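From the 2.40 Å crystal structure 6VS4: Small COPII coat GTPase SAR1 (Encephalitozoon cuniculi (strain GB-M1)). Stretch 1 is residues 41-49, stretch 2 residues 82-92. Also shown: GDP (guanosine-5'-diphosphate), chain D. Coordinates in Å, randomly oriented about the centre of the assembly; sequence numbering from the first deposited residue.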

# COMPACT_ATOMS: atom_id res chain seq x y z
N SER A 41 30.71 -2.83 -19.64
CA SER A 41 30.20 -2.13 -20.81
C SER A 41 29.18 -3.03 -21.51
O SER A 41 29.53 -4.08 -22.05
CB SER A 41 31.35 -1.76 -21.75
OG SER A 41 30.85 -1.13 -22.92
N ILE A 42 27.91 -2.62 -21.50
CA ILE A 42 26.84 -3.34 -22.17
C ILE A 42 26.35 -2.49 -23.34
O ILE A 42 26.01 -1.31 -23.17
CB ILE A 42 25.70 -3.66 -21.20
CG1 ILE A 42 26.24 -4.37 -19.96
CG2 ILE A 42 24.65 -4.51 -21.89
CD1 ILE A 42 26.91 -5.69 -20.23
N LEU A 43 26.31 -3.08 -24.53
CA LEU A 43 25.85 -2.41 -25.73
C LEU A 43 24.39 -2.78 -25.99
O LEU A 43 24.06 -3.97 -26.10
CB LEU A 43 26.72 -2.78 -26.93
CG LEU A 43 27.88 -1.84 -27.28
CD1 LEU A 43 28.85 -1.72 -26.13
CD2 LEU A 43 28.59 -2.35 -28.53
N PHE A 44 23.53 -1.78 -26.09
CA PHE A 44 22.12 -1.98 -26.42
C PHE A 44 21.94 -1.62 -27.89
O PHE A 44 22.09 -0.45 -28.27
CB PHE A 44 21.22 -1.13 -25.51
CG PHE A 44 21.27 -1.54 -24.07
CD1 PHE A 44 22.34 -1.18 -23.27
CD2 PHE A 44 20.24 -2.27 -23.51
CE1 PHE A 44 22.39 -1.56 -21.94
CE2 PHE A 44 20.28 -2.64 -22.18
CZ PHE A 44 21.36 -2.29 -21.39
N LEU A 45 21.62 -2.61 -28.71
CA LEU A 45 21.72 -2.49 -30.15
C LEU A 45 20.42 -2.93 -30.81
O LEU A 45 19.61 -3.65 -30.23
CB LEU A 45 22.90 -3.32 -30.67
CG LEU A 45 24.28 -3.03 -30.04
CD1 LEU A 45 25.31 -4.07 -30.46
CD2 LEU A 45 24.78 -1.64 -30.38
N GLY A 46 20.24 -2.49 -32.05
CA GLY A 46 19.02 -2.73 -32.79
C GLY A 46 18.70 -1.56 -33.70
O GLY A 46 19.28 -0.49 -33.55
N ILE A 47 17.78 -1.74 -34.65
CA ILE A 47 17.39 -0.62 -35.49
C ILE A 47 16.49 0.30 -34.66
O ILE A 47 16.03 -0.09 -33.58
CB ILE A 47 16.71 -1.08 -36.79
CG1 ILE A 47 15.31 -1.64 -36.51
CG2 ILE A 47 17.58 -2.08 -37.54
CD1 ILE A 47 14.62 -2.19 -37.72
N ASP A 48 16.25 1.51 -35.15
CA ASP A 48 15.46 2.48 -34.40
C ASP A 48 14.02 1.99 -34.24
O ASP A 48 13.50 1.22 -35.05
CB ASP A 48 15.46 3.83 -35.11
CG ASP A 48 14.96 3.72 -36.53
OD1 ASP A 48 15.69 3.14 -37.36
OD2 ASP A 48 13.83 4.19 -36.81
N ASN A 49 13.37 2.47 -33.17
CA ASN A 49 11.99 2.15 -32.78
C ASN A 49 11.85 0.75 -32.20
O ASN A 49 10.72 0.28 -32.01
CB ASN A 49 11.02 2.35 -33.96
CG ASN A 49 9.60 2.68 -33.53
OD1 ASN A 49 9.36 3.71 -32.90
ND2 ASN A 49 8.65 1.83 -33.90
N ASN A 82 27.26 -0.11 -11.98
CA ASN A 82 28.34 -0.71 -12.74
C ASN A 82 27.98 -0.97 -14.20
O ASN A 82 28.85 -1.37 -14.99
CB ASN A 82 28.78 -2.02 -12.08
CG ASN A 82 29.70 -1.78 -10.90
OD1 ASN A 82 30.40 -0.77 -10.84
ND2 ASN A 82 29.72 -2.72 -9.96
N LEU A 83 26.73 -0.76 -14.59
CA LEU A 83 26.30 -0.95 -15.97
C LEU A 83 26.66 0.29 -16.77
O LEU A 83 26.07 1.36 -16.57
CB LEU A 83 24.80 -1.23 -16.00
CG LEU A 83 24.20 -2.09 -17.11
CD1 LEU A 83 22.74 -2.37 -16.83
CD2 LEU A 83 24.36 -1.42 -18.45
N LYS A 84 27.64 0.18 -17.66
CA LYS A 84 27.95 1.27 -18.58
C LYS A 84 27.17 0.98 -19.85
O LYS A 84 27.60 0.20 -20.71
CB LYS A 84 29.46 1.39 -18.80
CG LYS A 84 30.22 1.69 -17.49
CD LYS A 84 31.73 1.90 -17.69
CE LYS A 84 32.48 0.61 -17.98
NZ LYS A 84 33.91 0.84 -18.33
N ALA A 85 26.01 1.62 -19.98
CA ALA A 85 25.06 1.29 -21.03
C ALA A 85 25.33 2.21 -22.22
O ALA A 85 25.17 3.43 -22.11
CB ALA A 85 23.62 1.43 -20.55
N GLN A 86 25.75 1.61 -23.33
CA GLN A 86 25.97 2.32 -24.58
C GLN A 86 24.86 1.90 -25.55
O GLN A 86 24.77 0.72 -25.90
CB GLN A 86 27.35 1.99 -25.15
CG GLN A 86 27.72 2.73 -26.43
CD GLN A 86 28.23 4.13 -26.17
OE1 GLN A 86 29.19 4.33 -25.42
NE2 GLN A 86 27.59 5.12 -26.79
N VAL A 87 24.03 2.85 -25.96
CA VAL A 87 22.90 2.58 -26.84
C VAL A 87 23.24 3.06 -28.24
O VAL A 87 23.72 4.19 -28.41
CB VAL A 87 21.62 3.26 -26.32
CG1 VAL A 87 20.41 2.76 -27.08
CG2 VAL A 87 21.47 3.04 -24.83
N ILE A 88 23.00 2.23 -29.25
CA ILE A 88 23.28 2.58 -30.63
C ILE A 88 22.10 2.20 -31.51
O ILE A 88 21.73 1.02 -31.58
CB ILE A 88 24.56 1.90 -31.16
CG1 ILE A 88 25.75 2.20 -30.25
CG2 ILE A 88 24.85 2.39 -32.57
CD1 ILE A 88 27.01 1.48 -30.67
N ASP A 89 21.54 3.18 -32.22
CA ASP A 89 20.52 2.92 -33.23
C ASP A 89 21.25 2.46 -34.49
O ASP A 89 21.92 3.25 -35.15
CB ASP A 89 19.69 4.17 -33.50
CG ASP A 89 18.69 4.47 -32.38
OD1 ASP A 89 18.34 3.54 -31.63
OD2 ASP A 89 18.25 5.63 -32.27
N LEU A 90 21.13 1.17 -34.82
CA LEU A 90 21.81 0.69 -36.00
C LEU A 90 21.01 1.03 -37.26
O LEU A 90 19.85 1.44 -37.20
CB LEU A 90 22.04 -0.82 -35.90
CG LEU A 90 22.97 -1.26 -34.76
CD1 LEU A 90 23.33 -2.73 -34.89
CD2 LEU A 90 24.24 -0.40 -34.74
N GLY A 91 21.63 0.79 -38.41
CA GLY A 91 20.95 1.03 -39.67
C GLY A 91 20.96 -0.17 -40.58
O GLY A 91 19.91 -0.60 -41.07
N GLY A 92 22.13 -0.74 -40.80
CA GLY A 92 22.28 -1.89 -41.67
C GLY A 92 22.41 -1.50 -43.13
O GLY A 92 22.19 -0.36 -43.54
PB GDP D . 14.59 3.20 -29.93
O1B GDP D . 14.68 3.91 -31.29
O2B GDP D . 15.34 3.94 -28.86
O3B GDP D . 15.03 1.75 -30.11
O3A GDP D . 13.05 3.12 -29.55
PA GDP D . 12.19 3.61 -28.31
O1A GDP D . 12.06 5.12 -28.43
O2A GDP D . 12.74 3.10 -27.03
O5' GDP D . 10.74 3.02 -28.58
C5' GDP D . 9.91 3.39 -29.70
C4' GDP D . 8.46 3.21 -29.33
O4' GDP D . 8.20 1.81 -29.08
C3' GDP D . 7.99 3.98 -28.10
O3' GDP D . 6.77 4.67 -28.34
C2' GDP D . 7.81 2.88 -27.04
O2' GDP D . 6.77 3.21 -26.13
C1' GDP D . 7.40 1.70 -27.92
N9 GDP D . 7.62 0.38 -27.31
C8 GDP D . 8.76 -0.11 -26.74
N7 GDP D . 8.63 -1.32 -26.27
C5 GDP D . 7.31 -1.65 -26.54
C6 GDP D . 6.54 -2.83 -26.23
O6 GDP D . 6.93 -3.85 -25.69
N1 GDP D . 5.23 -2.72 -26.66
C2 GDP D . 4.70 -1.64 -27.32
N2 GDP D . 3.42 -1.71 -27.66
N3 GDP D . 5.40 -0.55 -27.62
C4 GDP D . 6.68 -0.61 -27.19
O HOH W 1 18.21 3.24 -37.48

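The strand that passes through Ser41 to Leu45 and the one through Leu83 to Ile88 run side by side and parallel, their axes approaching to 4.6 Å with an angle of 17° between their N-to-C directions. The ladder is typical of a parallel pair: Ile42 and Phe44 each use both NH and CO to reach two different residues of the partner, while Gly46 contributes its CO alone. Ile42 N donates to Lys84 O (2.9 Å), and Ile42 O accepts from Gln86 N (2.9 Å). Phe44 repeats the pattern two residues on, with Phe44 N to Gln86 O at 2.8 Å and Ile88 N to Phe44 O at 3.0 Å. A last rung runs from Leu90 N to Gly46 O (2.8 Å). CA-H...O contacts supplement these bonds, the shortest from Leu43 CA to Gln86 O at 3.3 Å. The backbone of Gly46, at phi 146° and psi 166°, would jam a CB against the preceding carbonyl oxygen, so glycine suits this position irrespective of the neighbouring strand.

The side chains alternate between the two faces of the sheet. Ile42, Phe44, Ala85 and Val87 share one face, and all four are buried. Phe44, in the m rotamer, has the largest area covered by the other stretch, 90 Å². Its CE1 lies 3.5 Å from Ala85 CB, where the small methyl leaves space for the ring, and 4.0 Å from Leu83 CD2, which sits at the ring edge. Leu83 starts out sideways, but its extended t,t side chain brings CD2 nearer, to 3.8 Å from Ile42 CB. Val87 completes this packing, with CG2 4.2 Å from Phe44 CB.

On the other face, Ser41 and Lys84 are paired in register, as are Leu43 and Gln86. Ser41, Lys84 and Gln86 are partly exposed, in keeping with their polar groups; the end of Gln86 leads away, while its CB remains 4.1 Å from Leu43 CD1. Further along this face Leu45 CD2 packs 3.6 Å from Ile88 CB; Leu90, whose CA-to-CB bond points sideways, brings CD1 to 4.3 Å from Leu45 CB.

Beyond the last rung no direct hydrogen bond joins the stretches. Asp48 N and Leu90 O are 4.1 Å apart, and a water instead links the stretches, donating to Asp48 OD1 and Leu90 O, each 2.5 Å from its oxygen. Here the chain also meets the nucleotide: Asn49 N donates to O1B of GDP (2.7 Å), as befits a GTPase. In all, the two stretches bury 727 Å² between them, counting both sides.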